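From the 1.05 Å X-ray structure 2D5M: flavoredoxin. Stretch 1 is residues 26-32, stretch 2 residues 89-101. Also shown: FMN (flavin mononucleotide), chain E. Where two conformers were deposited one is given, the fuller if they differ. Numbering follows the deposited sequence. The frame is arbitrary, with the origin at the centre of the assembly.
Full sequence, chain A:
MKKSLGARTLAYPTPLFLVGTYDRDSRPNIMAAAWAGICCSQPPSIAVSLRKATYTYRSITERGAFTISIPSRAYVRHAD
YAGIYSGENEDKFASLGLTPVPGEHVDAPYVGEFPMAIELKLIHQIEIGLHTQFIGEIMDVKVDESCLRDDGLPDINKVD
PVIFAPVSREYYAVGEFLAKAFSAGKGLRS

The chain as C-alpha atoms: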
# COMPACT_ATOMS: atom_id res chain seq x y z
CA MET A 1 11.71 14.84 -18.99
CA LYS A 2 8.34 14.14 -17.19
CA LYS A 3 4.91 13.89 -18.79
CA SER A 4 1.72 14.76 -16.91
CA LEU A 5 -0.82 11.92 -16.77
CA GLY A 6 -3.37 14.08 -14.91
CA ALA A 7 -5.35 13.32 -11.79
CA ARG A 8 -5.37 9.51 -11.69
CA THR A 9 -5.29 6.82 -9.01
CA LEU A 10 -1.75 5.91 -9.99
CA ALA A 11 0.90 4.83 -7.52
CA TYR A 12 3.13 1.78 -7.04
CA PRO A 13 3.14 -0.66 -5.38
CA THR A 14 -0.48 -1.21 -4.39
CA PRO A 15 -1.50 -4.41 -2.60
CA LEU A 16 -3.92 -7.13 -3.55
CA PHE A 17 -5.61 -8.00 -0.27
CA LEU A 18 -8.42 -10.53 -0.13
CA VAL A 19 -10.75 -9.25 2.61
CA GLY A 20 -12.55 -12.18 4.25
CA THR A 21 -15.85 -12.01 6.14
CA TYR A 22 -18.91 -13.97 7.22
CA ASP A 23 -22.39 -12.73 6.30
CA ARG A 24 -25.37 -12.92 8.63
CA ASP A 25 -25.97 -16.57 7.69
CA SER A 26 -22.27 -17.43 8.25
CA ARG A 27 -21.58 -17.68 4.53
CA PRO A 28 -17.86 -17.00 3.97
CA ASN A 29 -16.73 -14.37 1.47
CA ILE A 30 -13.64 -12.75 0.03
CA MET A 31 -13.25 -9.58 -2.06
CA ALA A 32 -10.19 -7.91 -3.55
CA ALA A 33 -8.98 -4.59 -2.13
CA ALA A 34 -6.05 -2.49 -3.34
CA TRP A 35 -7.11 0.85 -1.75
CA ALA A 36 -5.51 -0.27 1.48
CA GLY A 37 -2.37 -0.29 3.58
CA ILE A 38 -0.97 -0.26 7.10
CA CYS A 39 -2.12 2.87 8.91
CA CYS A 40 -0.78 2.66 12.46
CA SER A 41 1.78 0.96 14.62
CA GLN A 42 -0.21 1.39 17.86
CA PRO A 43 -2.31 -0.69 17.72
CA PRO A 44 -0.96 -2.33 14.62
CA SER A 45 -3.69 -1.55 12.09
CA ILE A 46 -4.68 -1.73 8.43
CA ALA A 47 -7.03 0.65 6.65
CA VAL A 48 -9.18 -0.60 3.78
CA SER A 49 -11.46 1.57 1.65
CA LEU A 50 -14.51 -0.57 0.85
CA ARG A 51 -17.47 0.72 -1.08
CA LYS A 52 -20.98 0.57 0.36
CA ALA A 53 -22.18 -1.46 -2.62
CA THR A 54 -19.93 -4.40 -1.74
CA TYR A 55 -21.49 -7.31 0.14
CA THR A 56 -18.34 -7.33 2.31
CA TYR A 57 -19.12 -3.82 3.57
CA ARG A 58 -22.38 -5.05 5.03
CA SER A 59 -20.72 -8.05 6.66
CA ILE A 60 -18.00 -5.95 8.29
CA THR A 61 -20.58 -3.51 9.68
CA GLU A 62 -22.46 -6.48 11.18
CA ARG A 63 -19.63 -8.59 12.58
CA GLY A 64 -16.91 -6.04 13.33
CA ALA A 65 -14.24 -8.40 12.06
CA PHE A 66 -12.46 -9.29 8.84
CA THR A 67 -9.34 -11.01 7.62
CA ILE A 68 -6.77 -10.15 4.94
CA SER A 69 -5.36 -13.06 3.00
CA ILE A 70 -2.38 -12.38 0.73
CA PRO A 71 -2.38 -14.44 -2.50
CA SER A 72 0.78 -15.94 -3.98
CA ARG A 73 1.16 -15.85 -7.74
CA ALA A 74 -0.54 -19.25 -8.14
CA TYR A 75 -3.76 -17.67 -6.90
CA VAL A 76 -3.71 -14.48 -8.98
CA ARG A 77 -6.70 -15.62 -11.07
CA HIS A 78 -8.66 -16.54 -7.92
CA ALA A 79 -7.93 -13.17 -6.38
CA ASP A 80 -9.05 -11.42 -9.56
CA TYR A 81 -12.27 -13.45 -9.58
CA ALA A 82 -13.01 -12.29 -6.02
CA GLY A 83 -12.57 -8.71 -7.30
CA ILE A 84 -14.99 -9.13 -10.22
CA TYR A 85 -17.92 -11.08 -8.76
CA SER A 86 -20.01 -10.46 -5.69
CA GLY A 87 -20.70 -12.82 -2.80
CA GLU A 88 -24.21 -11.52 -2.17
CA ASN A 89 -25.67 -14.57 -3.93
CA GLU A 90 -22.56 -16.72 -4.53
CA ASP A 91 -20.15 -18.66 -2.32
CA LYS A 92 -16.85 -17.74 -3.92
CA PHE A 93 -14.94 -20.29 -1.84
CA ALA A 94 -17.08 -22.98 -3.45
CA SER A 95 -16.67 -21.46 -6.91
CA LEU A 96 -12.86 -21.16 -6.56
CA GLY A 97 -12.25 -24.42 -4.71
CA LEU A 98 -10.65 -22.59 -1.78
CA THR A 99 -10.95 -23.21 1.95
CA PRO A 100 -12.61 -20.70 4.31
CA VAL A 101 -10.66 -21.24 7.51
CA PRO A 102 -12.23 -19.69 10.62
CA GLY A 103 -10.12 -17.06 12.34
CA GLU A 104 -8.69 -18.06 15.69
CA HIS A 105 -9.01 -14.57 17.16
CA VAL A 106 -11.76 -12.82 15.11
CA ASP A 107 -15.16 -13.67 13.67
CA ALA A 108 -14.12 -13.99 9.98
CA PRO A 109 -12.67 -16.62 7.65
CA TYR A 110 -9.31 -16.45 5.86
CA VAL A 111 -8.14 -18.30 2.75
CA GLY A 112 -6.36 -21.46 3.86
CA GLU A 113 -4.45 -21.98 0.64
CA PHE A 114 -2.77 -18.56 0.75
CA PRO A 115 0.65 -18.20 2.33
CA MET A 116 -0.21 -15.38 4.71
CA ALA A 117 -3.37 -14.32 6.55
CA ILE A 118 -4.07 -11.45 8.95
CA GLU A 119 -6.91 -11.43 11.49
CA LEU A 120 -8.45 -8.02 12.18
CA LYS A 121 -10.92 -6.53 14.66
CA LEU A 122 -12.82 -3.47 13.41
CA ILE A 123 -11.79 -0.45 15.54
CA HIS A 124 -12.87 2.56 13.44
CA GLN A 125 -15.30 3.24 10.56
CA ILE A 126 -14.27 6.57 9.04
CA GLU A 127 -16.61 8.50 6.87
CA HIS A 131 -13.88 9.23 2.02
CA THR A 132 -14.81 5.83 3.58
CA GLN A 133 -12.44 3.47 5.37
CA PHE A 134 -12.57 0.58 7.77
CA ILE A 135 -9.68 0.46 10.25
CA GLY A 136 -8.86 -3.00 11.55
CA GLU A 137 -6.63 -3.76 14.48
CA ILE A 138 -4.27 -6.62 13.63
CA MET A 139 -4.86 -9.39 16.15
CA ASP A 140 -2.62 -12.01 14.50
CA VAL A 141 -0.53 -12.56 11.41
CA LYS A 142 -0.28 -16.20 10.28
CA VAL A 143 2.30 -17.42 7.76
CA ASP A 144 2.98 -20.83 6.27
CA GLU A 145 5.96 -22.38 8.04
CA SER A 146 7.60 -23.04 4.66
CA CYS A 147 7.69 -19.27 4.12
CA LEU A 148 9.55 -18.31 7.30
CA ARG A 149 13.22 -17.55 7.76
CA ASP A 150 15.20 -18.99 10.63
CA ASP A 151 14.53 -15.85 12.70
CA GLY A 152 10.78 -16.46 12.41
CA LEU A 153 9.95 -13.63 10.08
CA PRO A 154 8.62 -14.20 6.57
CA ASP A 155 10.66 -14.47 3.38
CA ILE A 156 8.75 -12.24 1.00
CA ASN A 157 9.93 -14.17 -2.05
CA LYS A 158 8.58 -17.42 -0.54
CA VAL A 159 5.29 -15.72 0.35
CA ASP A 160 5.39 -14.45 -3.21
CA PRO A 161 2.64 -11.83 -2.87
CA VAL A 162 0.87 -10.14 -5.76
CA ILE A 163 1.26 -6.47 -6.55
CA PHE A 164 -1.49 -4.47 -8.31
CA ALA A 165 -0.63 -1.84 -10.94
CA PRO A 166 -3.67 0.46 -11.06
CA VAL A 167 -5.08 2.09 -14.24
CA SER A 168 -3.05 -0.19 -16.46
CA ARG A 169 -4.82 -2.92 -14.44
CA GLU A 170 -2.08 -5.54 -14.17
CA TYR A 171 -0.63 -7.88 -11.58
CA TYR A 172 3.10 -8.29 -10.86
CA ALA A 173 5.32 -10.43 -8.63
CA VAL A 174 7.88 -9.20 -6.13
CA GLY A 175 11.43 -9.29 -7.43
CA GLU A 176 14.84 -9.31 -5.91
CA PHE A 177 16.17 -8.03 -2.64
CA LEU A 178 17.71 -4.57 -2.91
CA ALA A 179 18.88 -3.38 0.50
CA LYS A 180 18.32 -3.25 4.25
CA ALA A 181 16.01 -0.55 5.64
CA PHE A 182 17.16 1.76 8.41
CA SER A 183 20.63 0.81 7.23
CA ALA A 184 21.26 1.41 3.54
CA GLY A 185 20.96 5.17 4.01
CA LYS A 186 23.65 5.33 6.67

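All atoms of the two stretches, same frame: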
# COMPACT_ATOMS: atom_id res chain seq x y z
N SER A 26 -23.56 -16.78 8.08
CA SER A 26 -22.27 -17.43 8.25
C SER A 26 -21.72 -17.93 6.95
O SER A 26 -20.82 -18.80 6.89
CB SER A 26 -22.35 -18.57 9.30
OG SER A 26 -22.65 -18.04 10.57
N ARG A 27 -22.18 -17.37 5.82
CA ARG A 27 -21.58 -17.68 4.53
C ARG A 27 -20.25 -16.95 4.40
O ARG A 27 -20.20 -15.73 4.60
CB ARG A 27 -22.52 -17.25 3.38
CG ARG A 27 -23.89 -17.87 3.46
CD ARG A 27 -24.91 -17.32 2.50
NE ARG A 27 -24.47 -17.23 1.13
CZ ARG A 27 -24.16 -16.15 0.40
NH1 ARG A 27 -24.22 -14.92 0.86
NH2 ARG A 27 -23.78 -16.30 -0.88
N PRO A 28 -19.16 -17.64 4.08
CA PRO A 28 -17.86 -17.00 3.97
C PRO A 28 -17.70 -16.28 2.65
O PRO A 28 -18.18 -16.73 1.61
CB PRO A 28 -16.88 -18.16 4.10
CG PRO A 28 -17.60 -19.28 3.44
CD PRO A 28 -19.05 -19.12 3.84
N ASN A 29 -16.96 -15.17 2.67
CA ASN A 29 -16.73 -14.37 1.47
C ASN A 29 -15.30 -13.81 1.46
O ASN A 29 -14.66 -13.72 2.50
CB ASN A 29 -17.70 -13.20 1.43
CG ASN A 29 -17.83 -12.55 0.06
OD1 ASN A 29 -17.60 -13.20 -0.98
ND2 ASN A 29 -18.25 -11.29 0.05
N ILE A 30 -14.86 -13.47 0.26
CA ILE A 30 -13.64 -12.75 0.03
C ILE A 30 -13.89 -11.76 -1.10
O ILE A 30 -14.60 -12.10 -2.06
CB ILE A 30 -12.45 -13.66 -0.38
CG1 ILE A 30 -12.88 -14.84 -1.27
CG2 ILE A 30 -11.67 -14.09 0.86
CD1 ILE A 30 -11.76 -15.68 -1.87
N MET A 31 -13.29 -10.57 -0.98
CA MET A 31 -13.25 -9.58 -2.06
C MET A 31 -11.85 -9.07 -2.18
O MET A 31 -11.06 -9.16 -1.25
CB MET A 31 -14.26 -8.45 -1.86
CG MET A 31 -14.09 -7.68 -0.56
SD MET A 31 -12.81 -6.43 -0.60
CE MET A 31 -13.57 -5.11 -1.54
N ALA A 32 -11.49 -8.52 -3.35
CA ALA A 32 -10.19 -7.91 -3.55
C ALA A 32 -10.19 -6.43 -3.19
O ALA A 32 -11.12 -5.68 -3.58
CB ALA A 32 -9.79 -8.06 -5.00
N ASN A 89 -24.91 -13.38 -3.59
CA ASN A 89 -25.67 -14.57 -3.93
C ASN A 89 -24.78 -15.67 -4.52
O ASN A 89 -25.22 -16.45 -5.33
CB ASN A 89 -26.84 -14.25 -4.83
CG ASN A 89 -28.00 -13.61 -4.05
OD1 ASN A 89 -28.67 -14.26 -3.24
ND2 ASN A 89 -28.24 -12.35 -4.31
N GLU A 90 -23.52 -15.73 -4.08
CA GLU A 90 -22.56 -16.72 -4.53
C GLU A 90 -21.56 -17.00 -3.42
O GLU A 90 -21.06 -16.04 -2.81
CB GLU A 90 -21.80 -16.20 -5.74
CG GLU A 90 -20.71 -17.16 -6.19
CD GLU A 90 -19.95 -16.74 -7.43
OE1 GLU A 90 -20.41 -15.98 -8.28
OE2 GLU A 90 -18.83 -17.31 -7.57
N ASP A 91 -21.25 -18.26 -3.20
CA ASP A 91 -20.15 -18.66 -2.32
C ASP A 91 -18.92 -18.79 -3.21
O ASP A 91 -18.73 -19.76 -3.93
CB ASP A 91 -20.49 -19.98 -1.62
CG ASP A 91 -19.40 -20.44 -0.67
OD1 ASP A 91 -18.23 -20.06 -0.86
OD2 ASP A 91 -19.74 -21.20 0.28
N LYS A 92 -18.05 -17.78 -3.11
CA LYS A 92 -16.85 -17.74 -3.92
C LYS A 92 -15.84 -18.79 -3.52
O LYS A 92 -15.02 -19.21 -4.34
CB LYS A 92 -16.19 -16.36 -3.85
CG LYS A 92 -17.00 -15.22 -4.35
CD LYS A 92 -16.22 -13.90 -4.25
CE LYS A 92 -17.17 -12.76 -4.11
NZ LYS A 92 -16.53 -11.46 -3.90
N PHE A 93 -15.84 -19.20 -2.24
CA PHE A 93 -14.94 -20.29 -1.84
C PHE A 93 -15.32 -21.57 -2.58
O PHE A 93 -14.45 -22.32 -3.06
CB PHE A 93 -14.98 -20.52 -0.33
CG PHE A 93 -14.23 -19.46 0.46
CD1 PHE A 93 -12.90 -19.67 0.78
CD2 PHE A 93 -14.85 -18.30 0.88
CE1 PHE A 93 -12.19 -18.74 1.52
CE2 PHE A 93 -14.12 -17.35 1.62
CZ PHE A 93 -12.82 -17.60 1.96
N ALA A 94 -16.63 -21.86 -2.70
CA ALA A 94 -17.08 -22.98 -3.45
C ALA A 94 -16.72 -22.84 -4.90
O ALA A 94 -16.25 -23.76 -5.55
CB ALA A 94 -18.62 -23.17 -3.32
N SER A 95 -16.96 -21.66 -5.49
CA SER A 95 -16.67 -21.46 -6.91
C SER A 95 -15.18 -21.65 -7.23
O SER A 95 -14.83 -22.18 -8.28
CB SER A 95 -17.04 -20.04 -7.34
OG SER A 95 -18.42 -19.89 -7.14
N LEU A 96 -14.32 -21.18 -6.34
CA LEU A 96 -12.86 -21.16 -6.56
C LEU A 96 -12.17 -22.39 -6.07
O LEU A 96 -10.97 -22.55 -6.30
CB LEU A 96 -12.29 -19.89 -5.92
CG LEU A 96 -12.69 -18.59 -6.61
CD1 LEU A 96 -12.26 -17.38 -5.78
CD2 LEU A 96 -12.14 -18.51 -8.01
N GLY A 97 -12.88 -23.25 -5.33
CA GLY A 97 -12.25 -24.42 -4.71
C GLY A 97 -11.24 -24.06 -3.65
O GLY A 97 -10.19 -24.71 -3.54
N LEU A 98 -11.49 -23.03 -2.87
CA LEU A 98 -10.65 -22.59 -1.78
C LEU A 98 -11.30 -22.84 -0.44
O LEU A 98 -12.53 -23.09 -0.37
CB LEU A 98 -10.37 -21.06 -1.95
CG LEU A 98 -9.61 -20.69 -3.20
CD1 LEU A 98 -9.49 -19.17 -3.31
CD2 LEU A 98 -8.23 -21.26 -3.23
N THR A 99 -10.52 -22.78 0.60
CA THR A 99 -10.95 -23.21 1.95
C THR A 99 -11.15 -22.01 2.86
O THR A 99 -10.17 -21.27 3.14
CB THR A 99 -9.89 -24.11 2.57
OG1 THR A 99 -9.64 -25.23 1.71
CG2 THR A 99 -10.33 -24.68 3.91
N PRO A 100 -12.36 -21.80 3.37
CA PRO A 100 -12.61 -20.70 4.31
C PRO A 100 -12.28 -21.17 5.73
O PRO A 100 -13.06 -21.94 6.34
CB PRO A 100 -14.10 -20.43 4.11
CG PRO A 100 -14.68 -21.78 3.75
CD PRO A 100 -13.60 -22.54 3.02
N VAL A 101 -11.12 -20.80 6.22
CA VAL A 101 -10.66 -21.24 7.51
C VAL A 101 -11.12 -20.25 8.57
O VAL A 101 -10.80 -19.05 8.45
CB VAL A 101 -9.11 -21.36 7.56
CG1 VAL A 101 -8.66 -21.76 8.91
CG2 VAL A 101 -8.62 -22.32 6.48
N1 FMN E . -13.45 -2.59 -4.16
C2 FMN E . -13.42 -1.78 -3.05
O2 FMN E . -14.47 -1.39 -2.53
N3 FMN E . -12.18 -1.38 -2.55
C4 FMN E . -10.96 -1.70 -3.10
O4 FMN E . -9.90 -1.28 -2.58
C4A FMN E . -10.99 -2.49 -4.28
N5 FMN E . -9.83 -2.79 -4.90
C5A FMN E . -9.92 -3.70 -5.93
C6 FMN E . -8.72 -4.06 -6.59
C7 FMN E . -8.67 -5.00 -7.62
C7M FMN E . -7.39 -5.34 -8.34
C8 FMN E . -9.91 -5.64 -7.98
C8M FMN E . -9.89 -6.73 -9.03
C9 FMN E . -11.10 -5.24 -7.40
C9A FMN E . -11.14 -4.30 -6.38
N10 FMN E . -12.32 -3.83 -5.77
C10 FMN E . -12.26 -2.98 -4.69
C1' FMN E . -13.64 -4.33 -6.25
C2' FMN E . -14.23 -5.41 -5.34
O2' FMN E . -13.29 -6.44 -5.03
C3' FMN E . -15.42 -6.04 -6.07
O3' FMN E . -16.46 -5.04 -6.13
C4' FMN E . -15.95 -7.31 -5.41
O4' FMN E . -16.80 -7.95 -6.41
C5' FMN E . -16.73 -7.08 -4.17
O5' FMN E . -17.19 -8.38 -3.68
P FMN E . -18.36 -8.50 -2.58
O1P FMN E . -19.61 -7.81 -3.14
O2P FMN E . -17.93 -7.84 -1.28
O3P FMN E . -18.50 -10.00 -2.48
O HOH W 1 -18.35 -15.89 -1.03

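The strand Pro-28 to Ala-32 passes the short helix Lys-92 to Leu-96 at a closest axial approach of 8.3 Å, the two directions inclined at 76°, and the contact buries 541 Å² summed over both sides. At its apolar centre the side chain of Ile-30 meets the ring of Phe-93, whose CA-to-CB bond points toward the strand from the first turn of the helix. The CA-to-CB bond of Ile-30 lies sideways, but chi1 of 36° (p) and chi2 in t bring the end of the side chain nearer to the helix. Its CD1 lies over one face of the Phe-93 ring, while Ile-30 CG2 comes within 3.9 Å of Phe-93 CZ. Ile-30 CD1 also lies 4.3 Å from Leu-96 CD1 and 4.4 Å from Leu-98 CD1, so one strand residue touches both the helix and the segment after it. Between these leucines Gly-97 leaves helical geometry with a positive phi, a conformation that favours glycine, and Leu-98 N donates to Phe-93 O at 3.0 Å, tying the turn back to the helix.

Toward the start of the strand the apolar surface continues through Pro-28. Pro-28 CB lies 3.8 Å from Phe-93 CE2 and 3.6 Å from Pro-100 CB, so its ring bridges the helix and the beginning of the second strand. The backbone meets the aromatic ring at its edge: Asn-29 N is 3.7 Å from Phe-93 CE2, and Pro-28 O is 3.8 Å from Phe-93 CD2.

Lys-92 carries the contact from this apolar patch to the flavin mononucleotide. Its side chain, with chi2 to chi4 all t, reaches the strand backbone, and Lys-92 NZ donates to Ile-30 O at 2.7 Å, a direct hydrogen bond between the stretches. Lys-92 NZ also donates to FMN O3P at 2.8 Å and makes a weak bond to FMN O5' at 3.2 Å, placing the ammonium between strand backbone and phosphate. Asn-29 points away from the helix at CB, yet its amide end comes nearer, with Asn-29 OD1 3.2 Å from Lys-92 CE; Asn-29 ND2 donates to the same FMN O3P at 2.9 Å in a nearly straight bond. One water lies between the strand and the helix start: water 1 accepts from Lys-92 N at 2.8 Å and lies 2.8 Å from both Pro-28 O and Asn-29 OD1. Further along the strand, FMN O2' donates to Ala-32 O at 2.7 Å.

At the helix start Asp-91 is the N-cap: Asp-91 OD1 accepts from Ala-94 N at 3.0 Å and, weakly, from Phe-93 N at 2.9 Å. Just before it, Glu-90 OE2 accepts from Ser-95 OG at 2.6 Å, joining the approach to the helix with its exposed side. The polar edge ends at Arg-27, whose guanidinium reaches the backbone ahead of the cap. Arg-27 NH2 and Glu-90 N approach to 3.3 Å, but both are donors, so this is proximity without a hydrogen bond.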